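Local structure of response regulator aspartate phosphatase H (Bacillus subtilis, 3Q15) at residues V263-S268 against E301-L306. The protein dephosphorylates the sporulation phosphotransferase Spo0F and also acts on the response regulator ComA, so helping to separate competence from sporulation in time. Residues are numbered along the deposited sequence; the frame is centred on the assembly and turned at random.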
loop_
_atom_site.group_PDB
_atom_site.type_symbol
_atom_site.label_atom_id
_atom_site.label_comp_id
_atom_site.label_asym_id
_atom_site.label_seq_id
_atom_site.Cartn_x
_atom_site.Cartn_y
_atom_site.Cartn_z
ATOM N N VAL A 263 25.745 -4.914 -18.891
ATOM C CA VAL A 263 25.659 -6.187 -19.598
ATOM C C VAL A 263 26.872 -7.072 -19.303
ATOM O O VAL A 263 26.727 -8.260 -19.027
ATOM C CB VAL A 263 25.521 -5.987 -21.124
ATOM C CG1 VAL A 263 25.656 -7.314 -21.854
ATOM C CG2 VAL A 263 24.195 -5.327 -21.454
ATOM N N LEU A 264 28.066 -6.492 -19.353
ATOM C CA LEU A 264 29.285 -7.261 -19.119
ATOM C C LEU A 264 29.454 -7.708 -17.662
ATOM O O LEU A 264 30.139 -8.692 -17.386
ATOM C CB LEU A 264 30.513 -6.483 -19.596
ATOM C CG LEU A 264 30.592 -6.255 -21.107
ATOM C CD1 LEU A 264 31.817 -5.430 -21.480
ATOM C CD2 LEU A 264 30.594 -7.583 -21.846
ATOM N N PHE A 265 28.836 -6.993 -16.727
ATOM C CA PHE A 265 28.914 -7.400 -15.328
ATOM C C PHE A 265 28.032 -8.616 -15.057
ATOM O O PHE A 265 28.419 -9.520 -14.317
ATOM C CB PHE A 265 28.542 -6.257 -14.381
ATOM C CG PHE A 265 28.402 -6.693 -12.949
ATOM C CD1 PHE A 265 29.521 -6.867 -12.154
ATOM C CD2 PHE A 265 27.154 -6.946 -12.402
ATOM C CE1 PHE A 265 29.404 -7.280 -10.842
ATOM C CE2 PHE A 265 27.029 -7.357 -11.083
ATOM C CZ PHE A 265 28.158 -7.524 -10.305
ATOM N N GLY A 266 26.843 -8.630 -15.650
ATOM C CA GLY A 266 25.954 -9.772 -15.534
ATOM C C GLY A 266 26.595 -11.000 -16.144
ATOM O O GLY A 266 26.628 -12.071 -15.538
ATOM N N LEU A 267 27.116 -10.836 -17.353
ATOM C CA LEU A 267 27.797 -11.915 -18.045
ATOM C C LEU A 267 28.952 -12.454 -17.202
ATOM O O LEU A 267 29.084 -13.663 -17.017
ATOM C CB LEU A 267 28.302 -11.435 -19.407
ATOM C CG LEU A 267 28.975 -12.459 -20.327
ATOM C CD1 LEU A 267 28.119 -13.709 -20.480
ATOM C CD2 LEU A 267 29.269 -11.842 -21.685
ATOM N N SER A 268 29.779 -11.551 -16.684
ATOM C CA SER A 268 30.944 -11.941 -15.888
ATOM C C SER A 268 30.552 -12.674 -14.607
ATOM O O SER A 268 31.065 -13.754 -14.317
ATOM C CB SER A 268 31.801 -10.718 -15.553
ATOM O OG SER A 268 32.347 -10.143 -16.729
ATOM N N GLU A 301 33.268 -0.814 -9.015
ATOM C CA GLU A 301 33.528 -1.490 -7.747
ATOM C C GLU A 301 33.023 -2.931 -7.758
ATOM O O GLU A 301 33.608 -3.810 -7.125
ATOM C CB GLU A 301 32.905 -0.717 -6.582
ATOM C CG GLU A 301 33.739 0.461 -6.090
ATOM C CD GLU A 301 33.681 1.662 -7.017
ATOM O OE1 GLU A 301 34.516 2.579 -6.852
ATOM O OE2 GLU A 301 32.799 1.699 -7.901
ATOM N N LEU A 302 31.930 -3.164 -8.475
ATOM C CA LEU A 302 31.411 -4.516 -8.654
ATOM C C LEU A 302 32.364 -5.357 -9.507
ATOM O O LEU A 302 32.586 -6.535 -9.230
ATOM C CB LEU A 302 30.014 -4.492 -9.286
ATOM C CG LEU A 302 28.804 -4.096 -8.434
ATOM C CD1 LEU A 302 28.824 -4.814 -7.093
ATOM C CD2 LEU A 302 28.753 -2.597 -8.234
ATOM N N PHE A 303 32.928 -4.748 -10.545
ATOM C CA PHE A 303 33.900 -5.445 -11.375
ATOM C C PHE A 303 35.115 -5.815 -10.547
ATOM O O PHE A 303 35.592 -6.947 -10.603
ATOM C CB PHE A 303 34.328 -4.597 -12.570
ATOM C CG PHE A 303 33.430 -4.738 -13.767
ATOM C CD1 PHE A 303 33.301 -5.959 -14.414
ATOM C CD2 PHE A 303 32.731 -3.650 -14.257
ATOM C CE1 PHE A 303 32.478 -6.093 -15.524
ATOM C CE2 PHE A 303 31.906 -3.775 -15.367
ATOM C CZ PHE A 303 31.779 -5.000 -16.002
ATOM N N LEU A 304 35.614 -4.856 -9.775
ATOM C CA LEU A 304 36.796 -5.089 -8.955
ATOM C C LEU A 304 36.547 -6.182 -7.918
ATOM O O LEU A 304 37.454 -6.946 -7.582
ATOM C CB LEU A 304 37.250 -3.793 -8.282
ATOM C CG LEU A 304 37.811 -2.738 -9.238
ATOM C CD1 LEU A 304 38.088 -1.432 -8.508
ATOM C CD2 LEU A 304 39.071 -3.258 -9.925
ATOM N N PHE A 305 35.319 -6.260 -7.414
ATOM C CA PHE A 305 34.984 -7.293 -6.443
ATOM C C PHE A 305 34.998 -8.686 -7.070
ATOM O O PHE A 305 35.434 -9.655 -6.446
ATOM C CB PHE A 305 33.629 -7.035 -5.786
ATOM C CG PHE A 305 33.267 -8.063 -4.756
ATOM C CD1 PHE A 305 33.721 -7.943 -3.451
ATOM C CD2 PHE A 305 32.500 -9.166 -5.096
ATOM C CE1 PHE A 305 33.405 -8.894 -2.498
ATOM C CE2 PHE A 305 32.180 -10.121 -4.146
ATOM C CZ PHE A 305 32.636 -9.984 -2.846
ATOM N N LEU A 306 34.510 -8.778 -8.302
ATOM C CA LEU A 306 34.523 -10.037 -9.033
ATOM C C LEU A 306 35.943 -10.549 -9.190
ATOM O O LEU A 306 36.220 -11.723 -8.941
ATOM C CB LEU A 306 33.883 -9.875 -10.413
ATOM C CG LEU A 306 32.364 -9.810 -10.458
ATOM C CD1 LEU A 306 31.887 -9.858 -11.900
ATOM C CD2 LEU A 306 31.777 -10.957 -9.660
#
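Phe265 turns the edge of its ring to one face of Phe303, a T-shaped pair with planes at 90° and centroids 5.9 Å apart. Phe265 CE1 closes on Leu302 CB at 3.3 Å and on Leu306 CD1 at 3.7 Å, so three residues of the partner helix hem the ring in. In return the Phe303 ring reaches back to the backbone of 263-268, Phe303 CZ lying 3.6 Å from Phe265 N. Phe265 has CG anti to the backbone N (chi1 171°), beside the carbonyl carbon, and its outer ring atoms come up to Leu302 and Leu306. An alanine at Phe265 would probably open a gap beside Leu302 and Leu306 and leave the Phe303 face without its aromatic mate. One turn on, Ser268 CB meets Leu306 CD1 at 3.8 Å, while Ser268 OG donates to Leu264 O (2.7 Å), which also accepts from Ser268 N. Behind these side chains, Phe303 and Ser268 also touch helix 277-290, and Leu302 touches helix 332-348. Segment 263-268, in predicted TPR 5, runs nearly parallel to 301-306 (22°, axes 10.6 Å apart), consistent with equivalent helices of successive units in a TPR array. With no hydrogen bond between the segments, their union rests on the fit of apolar and aromatic side chains.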